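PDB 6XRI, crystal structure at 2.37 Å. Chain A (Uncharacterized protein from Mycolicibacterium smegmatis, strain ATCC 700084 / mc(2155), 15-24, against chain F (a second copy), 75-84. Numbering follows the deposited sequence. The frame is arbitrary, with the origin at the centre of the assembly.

Chain A (15-24) QTERILEQGT
Chain F 75-84: PSWYFNVKAN

Residues 15-22 of chain A are helical, continuing a helix that begins earlier, with phi/psi about -60/-43 from Gln A15 through Ile A19, then -50/-60 at Leu A20, -55/-30 at Glu A21, -76/-27 at Gln A22 and -71/-8 at Gly A23, and i-to-i+4 bonds such as Leu A20 N to Thr A16 O (3.0 Å). In chain F, a type I turn from Pro F75 to Tyr F78 (Tyr F78 N to Pro F75 O, 3.0 Å) leads into a helix that runs to Ala F83, and Asn F84 is the first residue to leave helical phi/psi. The helix axes approach to 8.1 Å with 140° between their N-to-C directions, so the two helices cross obliquely, nearer antiparallel than parallel (signed crossing angle -140°). Two CA-CA distances fix the register: Thr A16 to Asn F80, 5.2 Å, and Leu A20 to Ser F76, 4.6 Å.

The closest contacts gather at Ser F76 (chi1 m), through its O and OG. Leu A20 CA lies 3.3 Å from Ser F76 O, a CA-H...O contact with 128° at the hydrogen; Leu A20 N is 3.4 Å from the same oxygen, but the angle is too poor for a hydrogen bond. Gly A23 CA sits 3.1 Å from Ser F76 OG. An ideal CB on this glycine would fall 2.1 Å from that OG, a clash, so the absent side chain permits the approach.

Apolar contacts add to this. Ile A19 (m, t) places CD1 4.1 Å from Phe F79 CD2, oblique to the ring (chi1 m, chi2 -64°). Thr A16 (p) brings CG2 to 4.0 Å from Phe F79 CB. Leu A20 (t, p) sets CD1 4.1 Å from Trp F77 CB, although the CA-to-CB bond of Trp F77 (chi1 p) points away overall.

Asn F80 (chi1 t, chi2 92°) packs OD1 against chain A without a hydrogen bond to it, 3.6 Å from Leu A20 CD2, 3.8 Å from Glu A17 CA and 4.1 Å from Thr A16 OG1; its amide is hydrogen-bonded elsewhere in the structure. The stretches bury 444 Å², both sides summed, and no hydrogen bond crosses between them.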

# COMPACT_ATOMS: atom_id res chain seq x y z
N GLN A 15 -6.82 -10.94 -21.79
CA GLN A 15 -7.98 -10.70 -20.94
C GLN A 15 -7.54 -10.42 -19.50
O GLN A 15 -8.03 -9.48 -18.87
CB GLN A 15 -8.95 -11.89 -20.99
CG GLN A 15 -10.31 -11.66 -20.29
CD GLN A 15 -11.10 -10.50 -20.88
OE1 GLN A 15 -10.59 -9.74 -21.70
NE2 GLN A 15 -12.36 -10.37 -20.48
N THR A 16 -6.62 -11.24 -18.98
CA THR A 16 -6.22 -11.07 -17.59
C THR A 16 -5.68 -9.67 -17.37
O THR A 16 -6.06 -8.99 -16.41
CB THR A 16 -5.18 -12.11 -17.22
OG1 THR A 16 -3.99 -11.88 -17.98
CG2 THR A 16 -5.70 -13.52 -17.47
N GLU A 17 -4.81 -9.21 -18.27
CA GLU A 17 -4.33 -7.84 -18.20
C GLU A 17 -5.48 -6.85 -18.25
O GLU A 17 -5.48 -5.85 -17.53
CB GLU A 17 -3.35 -7.56 -19.34
CG GLU A 17 -2.89 -6.11 -19.41
CD GLU A 17 -1.57 -5.99 -20.16
OE1 GLU A 17 -1.06 -7.03 -20.61
OE2 GLU A 17 -1.03 -4.87 -20.30
N ARG A 18 -6.48 -7.13 -19.09
CA ARG A 18 -7.64 -6.25 -19.17
C ARG A 18 -8.33 -6.14 -17.82
O ARG A 18 -8.76 -5.05 -17.43
CB ARG A 18 -8.61 -6.76 -20.24
CG ARG A 18 -9.89 -5.96 -20.40
CD ARG A 18 -10.53 -6.35 -21.74
NE ARG A 18 -9.69 -5.98 -22.89
CZ ARG A 18 -9.64 -6.64 -24.05
NH1 ARG A 18 -10.36 -7.75 -24.25
NH2 ARG A 18 -8.83 -6.21 -25.01
N ILE A 19 -8.41 -7.26 -17.08
CA ILE A 19 -9.04 -7.25 -15.76
C ILE A 19 -8.20 -6.44 -14.78
O ILE A 19 -8.71 -5.60 -14.02
CB ILE A 19 -9.28 -8.68 -15.24
CG1 ILE A 19 -10.23 -9.43 -16.18
CG2 ILE A 19 -9.83 -8.64 -13.82
CD1 ILE A 19 -10.58 -10.80 -15.74
N LEU A 20 -6.89 -6.66 -14.79
CA LEU A 20 -5.96 -5.84 -14.03
C LEU A 20 -6.21 -4.35 -14.30
O LEU A 20 -6.56 -3.58 -13.39
CB LEU A 20 -4.54 -6.26 -14.41
CG LEU A 20 -3.34 -5.53 -13.83
CD1 LEU A 20 -3.32 -5.62 -12.34
CD2 LEU A 20 -2.03 -6.12 -14.38
N GLU A 21 -6.07 -3.94 -15.56
CA GLU A 21 -6.23 -2.53 -15.89
C GLU A 21 -7.57 -1.97 -15.42
O GLU A 21 -7.67 -0.77 -15.13
CB GLU A 21 -6.07 -2.33 -17.40
CG GLU A 21 -6.37 -0.92 -17.92
CD GLU A 21 -5.28 0.08 -17.59
OE1 GLU A 21 -4.11 -0.37 -17.39
OE2 GLU A 21 -5.61 1.30 -17.56
N GLN A 22 -8.61 -2.80 -15.35
CA GLN A 22 -9.91 -2.32 -14.91
C GLN A 22 -9.94 -2.11 -13.40
O GLN A 22 -10.70 -1.27 -12.90
CB GLN A 22 -11.01 -3.29 -15.37
CG GLN A 22 -12.27 -3.27 -14.51
CD GLN A 22 -13.00 -1.92 -14.50
OE1 GLN A 22 -13.18 -1.30 -13.44
NE2 GLN A 22 -13.42 -1.45 -15.68
N GLY A 23 -9.12 -2.85 -12.68
CA GLY A 23 -9.00 -2.64 -11.26
C GLY A 23 -8.29 -1.36 -10.88
O GLY A 23 -8.29 -0.99 -9.70
N THR A 24 -7.73 -0.66 -11.84
CA THR A 24 -7.04 0.59 -11.57
C THR A 24 -7.90 1.79 -11.93
O THR A 24 -8.96 1.68 -12.57
CB THR A 24 -5.73 0.61 -12.35
OG1 THR A 24 -6.02 0.65 -13.75
CG2 THR A 24 -4.95 -0.63 -12.06
N PRO F 75 -9.35 -10.06 -6.40
CA PRO F 75 -8.70 -8.79 -6.74
C PRO F 75 -8.23 -8.78 -8.19
O PRO F 75 -7.95 -9.83 -8.78
CB PRO F 75 -7.53 -8.71 -5.76
CG PRO F 75 -7.24 -10.18 -5.40
CD PRO F 75 -8.51 -10.94 -5.56
N SER F 76 -8.14 -7.58 -8.76
CA SER F 76 -7.90 -7.45 -10.19
C SER F 76 -6.54 -7.96 -10.61
O SER F 76 -6.33 -8.20 -11.80
CB SER F 76 -8.04 -6.01 -10.64
OG SER F 76 -9.37 -5.57 -10.45
N TRP F 77 -5.61 -8.14 -9.67
CA TRP F 77 -4.28 -8.65 -10.00
C TRP F 77 -4.20 -10.17 -9.99
O TRP F 77 -3.25 -10.72 -10.55
CB TRP F 77 -3.23 -8.08 -9.04
CG TRP F 77 -3.55 -8.22 -7.57
CD1 TRP F 77 -4.22 -7.32 -6.79
CD2 TRP F 77 -3.19 -9.30 -6.72
NE1 TRP F 77 -4.31 -7.78 -5.50
CE2 TRP F 77 -3.68 -9.00 -5.43
CE3 TRP F 77 -2.50 -10.50 -6.92
CZ2 TRP F 77 -3.52 -9.85 -4.36
CZ3 TRP F 77 -2.34 -11.34 -5.86
CH2 TRP F 77 -2.84 -11.02 -4.58
N TYR F 78 -5.17 -10.85 -9.36
CA TYR F 78 -5.11 -12.30 -9.16
C TYR F 78 -4.76 -13.03 -10.45
O TYR F 78 -3.74 -13.72 -10.55
CB TYR F 78 -6.45 -12.78 -8.58
CG TYR F 78 -6.53 -14.28 -8.44
CD1 TYR F 78 -5.74 -14.96 -7.52
CD2 TYR F 78 -7.39 -15.03 -9.24
CE1 TYR F 78 -5.80 -16.33 -7.41
CE2 TYR F 78 -7.44 -16.40 -9.14
CZ TYR F 78 -6.65 -17.05 -8.21
OH TYR F 78 -6.66 -18.41 -8.05
N PHE F 79 -5.59 -12.87 -11.47
CA PHE F 79 -5.40 -13.63 -12.70
C PHE F 79 -4.08 -13.30 -13.39
O PHE F 79 -3.39 -14.19 -13.90
CB PHE F 79 -6.60 -13.39 -13.61
CG PHE F 79 -7.90 -13.94 -13.07
CD1 PHE F 79 -8.05 -15.31 -12.89
CD2 PHE F 79 -8.96 -13.09 -12.74
CE1 PHE F 79 -9.24 -15.82 -12.41
CE2 PHE F 79 -10.16 -13.59 -12.25
CZ PHE F 79 -10.30 -14.95 -12.09
N ASN F 80 -3.71 -12.02 -13.42
CA ASN F 80 -2.45 -11.63 -14.05
C ASN F 80 -1.25 -12.29 -13.38
O ASN F 80 -0.37 -12.83 -14.06
CB ASN F 80 -2.30 -10.12 -14.00
CG ASN F 80 -1.24 -9.63 -14.94
OD1 ASN F 80 -1.52 -9.28 -16.09
ND2 ASN F 80 0.01 -9.61 -14.46
N VAL F 81 -1.20 -12.25 -12.05
CA VAL F 81 -0.05 -12.82 -11.34
C VAL F 81 0.05 -14.32 -11.60
O VAL F 81 1.14 -14.90 -11.50
CB VAL F 81 -0.13 -12.52 -9.83
CG1 VAL F 81 0.87 -13.39 -9.08
CG2 VAL F 81 0.15 -11.05 -9.59
N LYS F 82 -1.08 -14.97 -11.90
CA LYS F 82 -1.06 -16.38 -12.24
C LYS F 82 -0.51 -16.58 -13.64
O LYS F 82 0.34 -17.46 -13.86
CB LYS F 82 -2.46 -16.98 -12.12
CG LYS F 82 -2.90 -17.26 -10.70
CD LYS F 82 -4.36 -17.65 -10.64
CE LYS F 82 -4.59 -19.04 -11.20
NZ LYS F 82 -4.57 -20.11 -10.18
N ALA F 83 -0.96 -15.76 -14.60
CA ALA F 83 -0.41 -15.86 -15.95
C ALA F 83 1.08 -15.51 -15.95
O ALA F 83 1.88 -16.21 -16.58
CB ALA F 83 -1.16 -14.94 -16.91
N ASN F 84 1.46 -14.44 -15.25
CA ASN F 84 2.84 -13.97 -15.20
C ASN F 84 3.33 -14.01 -13.75
O ASN F 84 3.16 -13.04 -12.99
CB ASN F 84 2.98 -12.57 -15.82
CG ASN F 84 4.43 -12.15 -16.02
OD1 ASN F 84 5.38 -12.91 -15.75
ND2 ASN F 84 4.61 -10.92 -16.49